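Local atomic coordinates of endoglucanase (Thermotoga maritima, PDB entry 2FVG), a protein that probably acts as an aminopeptidase of the M42 family that depends on two divalent metal cations per subunit, although it is named an endoglucanase. Residues D75-F80 with N125-F130; V96-L101 with I144-S149. One frame throughout, in Å; residues are numbered along the deposited sequence.

In the fold
From the N terminus the chain passes 75-80, 96-101, 125-130 and 144-149 in turn, so the loops closed by contact 1 and contact 2 cross rather than nest. Contact 1 closes a loop of 44 residues and joins strands 78-83 and 126-129, the two outermost strands of a six-stranded antiparallel sheet, which curls back on itself as a barrel. Contact 2 closes 42 residues and pairs strands 95-98 and 147-150, neighbours within that sheet. The two meet where I128 packs on V96 and V148, and F130 on V98. Such a barrel is consistent with the smaller, non-catalytic domain of M42 peptidases.

Contact 1 of 2, residues D75-F80 with N125-F130; sequences DGKVSF and NLRIDF
V78 and I128 exchange a reciprocal pair of backbone hydrogen bonds: V78 N reaches I128 O at 3.1 Å, and I128 N reaches V78 O at 2.9 Å. Both are nearly straight, and they form a single antiparallel bridge between strands whose N-to-C directions make 128°, well short of a straight antiparallel run. Beyond it, water takes over. One molecule accepts from F130 N and donates to G76 O and D129 OD1; a second accepts from F80 N and lies 2.8 Å from L126 O. The R127 chain bends at chi2 (-74°), which sets CD near S79 OG; its NH1 donates to L126 O at 2.9 Å from above the carbonyl plane, with E124 O as another acceptor. S79 OG sits over one guanidinium face, off toward the rim, without a hydrogen bond to it; S79 OG is hydrogen-bonded to E73 OE2. K77 crosses R127 at about a right angle, its CD against R127 CB. Further out, K77 NZ remains 4.1 Å from D129 OD1, beyond a salt bridge, while D129 OD1 also accepts from G131 N.

The other side of the strands is apolar. V78 CG2 touches I128 CB and, separately, the edge of the F130 ring, meeting F130 CE2 at 3.7 Å. The F80 ring lies across I128, CD1 to CG1 at 3.6 Å, and its CE1 and CZ reach L126 CB; the ring also makes an edge-to-face contact with F67. V69 and I105 continue this hydrophobic layer. The chemistry is thus divided: two direct backbone bonds and bridging waters close the barrel seam, buried V78, F80, L126 and I128 pack on one side, and the charged ends of R127 and D129 are held mainly by backbone groups and water, the K77-D129 attraction being at most long-range.

Contact 2 of 2, residues V96-L101 with I144-S149; sequences VQVKNL and IGDYVS
Q97 and S149 form an antiparallel hydrogen-bonded pair, with Q97 N to S149 O at 2.8 Å and S149 N to Q97 O at 3.0 Å, between strands whose directions differ by 151°. On one face of the sheet, V148 spreads its two methyl groups over neighbouring valines. Its chi1 of -178° sets CG1 anti to the backbone N, where it meets V96 CB at 3.6 Å; CG2 presses on V98 CG2 at 3.3 Å, tighter than usual van der Waals contact. F67, V69 and I128 also touch this buried side chain, consistent with a place in the barrel interior. The other face carries Q97 and S149, where Q97 CG packs against S149 OG.

The topology here is that of a two-residue beta hairpin set against a third strand. A type I' turn runs from V98 to L101, with K99 and N100 at its corners, and reverses strand 95-98 into 101-107. Reciprocal backbone bonds between V98 and L101 close the turn, while Q97 OE1 accepts from N100 N at 3.3 Å, the donor standing well above the amide plane.

Past V98 the backbones part, and a water fills in, accepting from K99 N and donating to Y147 O. K99 then reaches across the widening gap, crossing D146 at about a right angle, and its NZ forms a salt bridge to D146 OD2 at 3.0 Å, weak as a hydrogen bond. That oxygen also accepts from S143 N, which would help to hold the carboxylate in place. Beside the salt bridge, V98 CG1 touches D146 CB at 3.5 Å. The CB of Y147 points away from 96-101; its side chain touches D16 and is about 9 Å from that of E198, a predicted zinc ligand.

Contact 1 of 2, residues D75-F80 with N125-F130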
loop_
_atom_site.group_PDB
_atom_site.type_symbol
_atom_site.label_atom_id
_atom_site.label_comp_id
_atom_site.label_asym_id
_atom_site.label_seq_id
_atom_site.Cartn_x
_atom_site.Cartn_y
_atom_site.Cartn_z
ATOM N N ASP A 75 11.253 -33.083 8.039
ATOM C CA ASP A 75 10.226 -33.305 9.051
ATOM C C ASP A 75 8.912 -32.568 8.724
ATOM O O ASP A 75 7.960 -32.613 9.501
ATOM C CB ASP A 75 10.739 -32.990 10.465
ATOM C CG ASP A 75 10.932 -31.506 10.722
ATOM O OD1 ASP A 75 10.967 -30.688 9.768
ATOM O OD2 ASP A 75 11.053 -31.164 11.917
ATOM N N GLY A 76 8.872 -31.906 7.569
ATOM C CA GLY A 76 7.673 -31.217 7.114
ATOM C C GLY A 76 7.634 -29.737 7.412
ATOM O O GLY A 76 6.736 -29.024 6.940
ATOM N N LYS A 77 8.579 -29.268 8.221
ATOM C CA LYS A 77 8.656 -27.853 8.513
ATOM C C LYS A 77 9.320 -27.178 7.332
ATOM O O LYS A 77 9.967 -27.859 6.529
ATOM C CB LYS A 77 9.382 -27.592 9.832
ATOM C CG LYS A 77 8.482 -27.860 11.028
ATOM C CD LYS A 77 9.141 -27.542 12.351
ATOM C CE LYS A 77 8.214 -27.896 13.518
ATOM N NZ LYS A 77 7.757 -29.321 13.496
ATOM N N VAL A 78 9.100 -25.870 7.177
ATOM C CA VAL A 78 9.736 -25.136 6.085
ATOM C C VAL A 78 10.580 -23.967 6.589
ATOM O O VAL A 78 10.236 -23.328 7.581
ATOM C CB VAL A 78 8.729 -24.642 4.964
ATOM C CG1 VAL A 78 7.808 -25.779 4.504
ATOM C CG2 VAL A 78 7.914 -23.492 5.424
ATOM N N SER A 79 11.707 -23.738 5.910
ATOM C CA SER A 79 12.586 -22.608 6.163
ATOM C C SER A 79 12.121 -21.502 5.213
ATOM O O SER A 79 11.542 -21.776 4.154
ATOM C CB SER A 79 14.041 -22.960 5.869
ATOM O OG SER A 79 14.500 -24.048 6.680
ATOM N N PHE A 80 12.393 -20.258 5.579
ATOM C CA PHE A 80 11.943 -19.122 4.785
ATOM C C PHE A 80 12.932 -17.957 4.850
ATOM O O PHE A 80 13.776 -17.878 5.754
ATOM C CB PHE A 80 10.544 -18.699 5.248
ATOM C CG PHE A 80 10.486 -18.257 6.686
ATOM C CD1 PHE A 80 10.405 -19.187 7.719
ATOM C CD2 PHE A 80 10.503 -16.899 7.006
ATOM C CE1 PHE A 80 10.350 -18.776 9.054
ATOM C CE2 PHE A 80 10.453 -16.476 8.333
ATOM C CZ PHE A 80 10.377 -17.411 9.361
ATOM N N ASN A 125 17.148 -19.867 12.010
ATOM C CA ASN A 125 16.716 -20.523 13.253
ATOM C C ASN A 125 15.188 -20.668 13.390
ATOM O O ASN A 125 14.688 -21.335 14.309
ATOM C CB ASN A 125 17.321 -19.800 14.464
ATOM C CG ASN A 125 18.851 -19.846 14.474
ATOM O OD1 ASN A 125 19.469 -20.852 14.093
ATOM N ND2 ASN A 125 19.468 -18.758 14.929
ATOM N N LEU A 126 14.460 -20.051 12.459
ATOM C CA LEU A 126 13.005 -20.081 12.446
ATOM C C LEU A 126 12.470 -21.108 11.442
ATOM O O LEU A 126 13.114 -21.400 10.438
ATOM C CB LEU A 126 12.468 -18.683 12.124
ATOM C CG LEU A 126 12.864 -17.572 13.107
ATOM C CD1 LEU A 126 12.416 -16.202 12.630
ATOM C CD2 LEU A 126 12.335 -17.848 14.507
ATOM N N ARG A 127 11.288 -21.652 11.721
ATOM C CA ARG A 127 10.634 -22.622 10.842
ATOM C C ARG A 127 9.146 -22.337 10.827
ATOM O O ARG A 127 8.615 -21.815 11.804
ATOM C CB ARG A 127 10.830 -24.050 11.370
ATOM C CG ARG A 127 12.261 -24.563 11.418
ATOM C CD ARG A 127 12.806 -24.903 10.041
ATOM N NE ARG A 127 14.164 -25.444 10.104
ATOM C CZ ARG A 127 15.269 -24.707 10.063
ATOM N NH1 ARG A 127 15.204 -23.376 9.969
ATOM N NH2 ARG A 127 16.447 -25.304 10.120
ATOM N N ILE A 128 8.468 -22.645 9.724
ATOM C CA ILE A 128 7.018 -22.480 9.713
ATOM C C ILE A 128 6.490 -23.879 9.871
ATOM O O ILE A 128 6.992 -24.810 9.246
ATOM C CB ILE A 128 6.431 -21.895 8.409
ATOM C CG1 ILE A 128 7.152 -20.616 8.017
ATOM C CG2 ILE A 128 4.896 -21.666 8.571
ATOM C CD1 ILE A 128 6.797 -20.107 6.629
ATOM N N ASP A 129 5.502 -24.023 10.739
ATOM C CA ASP A 129 4.864 -25.284 10.952
ATOM C C ASP A 129 3.456 -25.142 10.402
ATOM O O ASP A 129 2.705 -24.270 10.826
ATOM C CB ASP A 129 4.838 -25.610 12.451
ATOM C CG ASP A 129 4.295 -27.007 12.750
ATOM O OD1 ASP A 129 4.282 -27.862 11.834
ATOM O OD2 ASP A 129 3.879 -27.246 13.912
ATOM N N PHE A 130 3.135 -25.976 9.423
ATOM C CA PHE A 130 1.817 -26.039 8.827
ATOM C C PHE A 130 1.115 -27.303 9.307
ATOM O O PHE A 130 -0.067 -27.510 9.029
ATOM C CB PHE A 130 1.900 -26.079 7.303
ATOM C CG PHE A 130 2.448 -24.838 6.679
ATOM C CD1 PHE A 130 1.655 -23.706 6.540
ATOM C CD2 PHE A 130 3.746 -24.810 6.186
ATOM C CE1 PHE A 130 2.157 -22.559 5.944
ATOM C CE2 PHE A 130 4.251 -23.681 5.594
ATOM C CZ PHE A 130 3.453 -22.545 5.472
HETATM O O HOH W 1 4.734 -28.237 8.707
HETATM O O HOH W 2 13.819 -20.256 7.950
#

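Contact 2 of 2, residues V96-L101 with I144-S149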
loop_
_atom_site.group_PDB
_atom_site.type_symbol
_atom_site.label_atom_id
_atom_site.label_comp_id
_atom_site.label_asym_id
_atom_site.label_seq_id
_atom_site.Cartn_x
_atom_site.Cartn_y
_atom_site.Cartn_z
ATOM N N VAL A 96 1.069 -17.342 9.578
ATOM C CA VAL A 96 1.356 -17.001 8.204
ATOM C C VAL A 96 0.606 -17.953 7.309
ATOM O O VAL A 96 0.026 -18.930 7.796
ATOM C CB VAL A 96 2.857 -17.143 7.905
ATOM C CG1 VAL A 96 3.668 -16.044 8.599
ATOM C CG2 VAL A 96 3.359 -18.532 8.290
ATOM N N GLN A 97 0.615 -17.691 6.010
ATOM C CA GLN A 97 -0.061 -18.601 5.096
ATOM C C GLN A 97 0.666 -18.749 3.778
ATOM O O GLN A 97 1.327 -17.822 3.331
ATOM C CB GLN A 97 -1.480 -18.148 4.807
ATOM C CG GLN A 97 -1.555 -16.967 3.877
ATOM C CD GLN A 97 -2.703 -17.105 2.898
ATOM O OE1 GLN A 97 -2.487 -17.336 1.698
ATOM N NE2 GLN A 97 -3.923 -17.031 3.404
ATOM N N VAL A 98 0.558 -19.934 3.173
ATOM C CA VAL A 98 1.174 -20.218 1.881
ATOM C C VAL A 98 0.074 -20.920 1.108
ATOM O O VAL A 98 -0.445 -21.945 1.547
ATOM C CB VAL A 98 2.436 -21.107 2.009
ATOM C CG1 VAL A 98 3.034 -21.451 0.631
ATOM C CG2 VAL A 98 3.483 -20.416 2.827
ATOM N N LYS A 99 -0.292 -20.353 -0.031
ATOM C CA LYS A 99 -1.385 -20.860 -0.849
ATOM C C LYS A 99 -2.566 -21.339 -0.010
ATOM O O LYS A 99 -2.982 -22.503 -0.092
ATOM C CB LYS A 99 -0.887 -21.900 -1.863
ATOM C CG LYS A 99 0.024 -21.263 -2.924
ATOM C CD LYS A 99 0.526 -22.230 -3.959
ATOM C CE LYS A 99 1.343 -23.335 -3.329
ATOM N NZ LYS A 99 2.025 -24.202 -4.344
ATOM N N ASN A 100 -3.082 -20.419 0.814
ATOM C CA ASN A 100 -4.264 -20.661 1.653
ATOM C C ASN A 100 -4.116 -21.715 2.758
ATOM O O ASN A 100 -5.095 -22.108 3.363
ATOM C CB ASN A 100 -5.479 -20.987 0.774
ATOM C CG ASN A 100 -5.873 -19.835 -0.136
ATOM O OD1 ASN A 100 -5.733 -18.663 0.228
ATOM N ND2 ASN A 100 -6.385 -20.164 -1.321
ATOM N N LEU A 101 -2.890 -22.165 3.003
ATOM C CA LEU A 101 -2.593 -23.122 4.055
ATOM C C LEU A 101 -1.973 -22.334 5.210
ATOM O O LEU A 101 -0.906 -21.760 5.053
ATOM C CB LEU A 101 -1.613 -24.179 3.532
ATOM C CG LEU A 101 -1.240 -25.324 4.462
ATOM C CD1 LEU A 101 -2.412 -26.275 4.612
ATOM C CD2 LEU A 101 -0.061 -26.052 3.890
ATOM N N ILE A 144 9.224 -24.831 -2.763
ATOM C CA ILE A 144 10.308 -23.843 -2.692
ATOM C C ILE A 144 9.927 -22.729 -3.650
ATOM O O ILE A 144 9.536 -22.990 -4.789
ATOM C CB ILE A 144 11.702 -24.411 -3.120
ATOM C CG1 ILE A 144 12.261 -25.403 -2.095
ATOM C CG2 ILE A 144 12.742 -23.279 -3.325
ATOM C CD1 ILE A 144 11.647 -26.784 -2.133
ATOM N N GLY A 145 9.981 -21.493 -3.172
ATOM C CA GLY A 145 9.650 -20.361 -4.010
ATOM C C GLY A 145 8.282 -19.772 -3.795
ATOM O O GLY A 145 8.004 -18.678 -4.310
ATOM N N ASP A 146 7.413 -20.478 -3.063
ATOM C CA ASP A 146 6.087 -19.949 -2.766
ATOM C C ASP A 146 6.188 -18.757 -1.829
ATOM O O ASP A 146 7.108 -18.665 -1.019
ATOM C CB ASP A 146 5.150 -21.008 -2.160
ATOM C CG ASP A 146 4.743 -22.104 -3.161
ATOM O OD1 ASP A 146 4.877 -21.907 -4.399
ATOM O OD2 ASP A 146 4.283 -23.183 -2.696
ATOM N N TYR A 147 5.227 -17.856 -1.944
ATOM C CA TYR A 147 5.181 -16.666 -1.110
ATOM C C TYR A 147 4.344 -16.884 0.148
ATOM O O TYR A 147 3.238 -17.447 0.107
ATOM C CB TYR A 147 4.712 -15.458 -1.924
ATOM C CG TYR A 147 5.769 -14.995 -2.895
ATOM C CD1 TYR A 147 6.683 -14.007 -2.532
ATOM C CD2 TYR A 147 5.887 -15.568 -4.165
ATOM C CE1 TYR A 147 7.692 -13.589 -3.415
ATOM C CE2 TYR A 147 6.897 -15.159 -5.063
ATOM C CZ TYR A 147 7.794 -14.171 -4.674
ATOM O OH TYR A 147 8.782 -13.750 -5.536
ATOM N N VAL A 148 4.906 -16.433 1.261
ATOM C CA VAL A 148 4.321 -16.573 2.582
ATOM C C VAL A 148 3.871 -15.214 3.068
ATOM O O VAL A 148 4.660 -14.284 3.105
ATOM C CB VAL A 148 5.406 -17.076 3.566
ATOM C CG1 VAL A 148 4.826 -17.284 4.950
ATOM C CG2 VAL A 148 6.075 -18.370 3.035
ATOM N N SER A 149 2.601 -15.065 3.419
ATOM C CA SER A 149 2.178 -13.778 3.944
ATOM C C SER A 149 1.682 -13.934 5.378
ATOM O O SER A 149 1.385 -15.046 5.822
ATOM C CB SER A 149 1.119 -13.156 3.049
ATOM O OG SER A 149 -0.019 -13.970 2.980
HETATM O O HOH W 3 1.327 -18.427 -1.550
#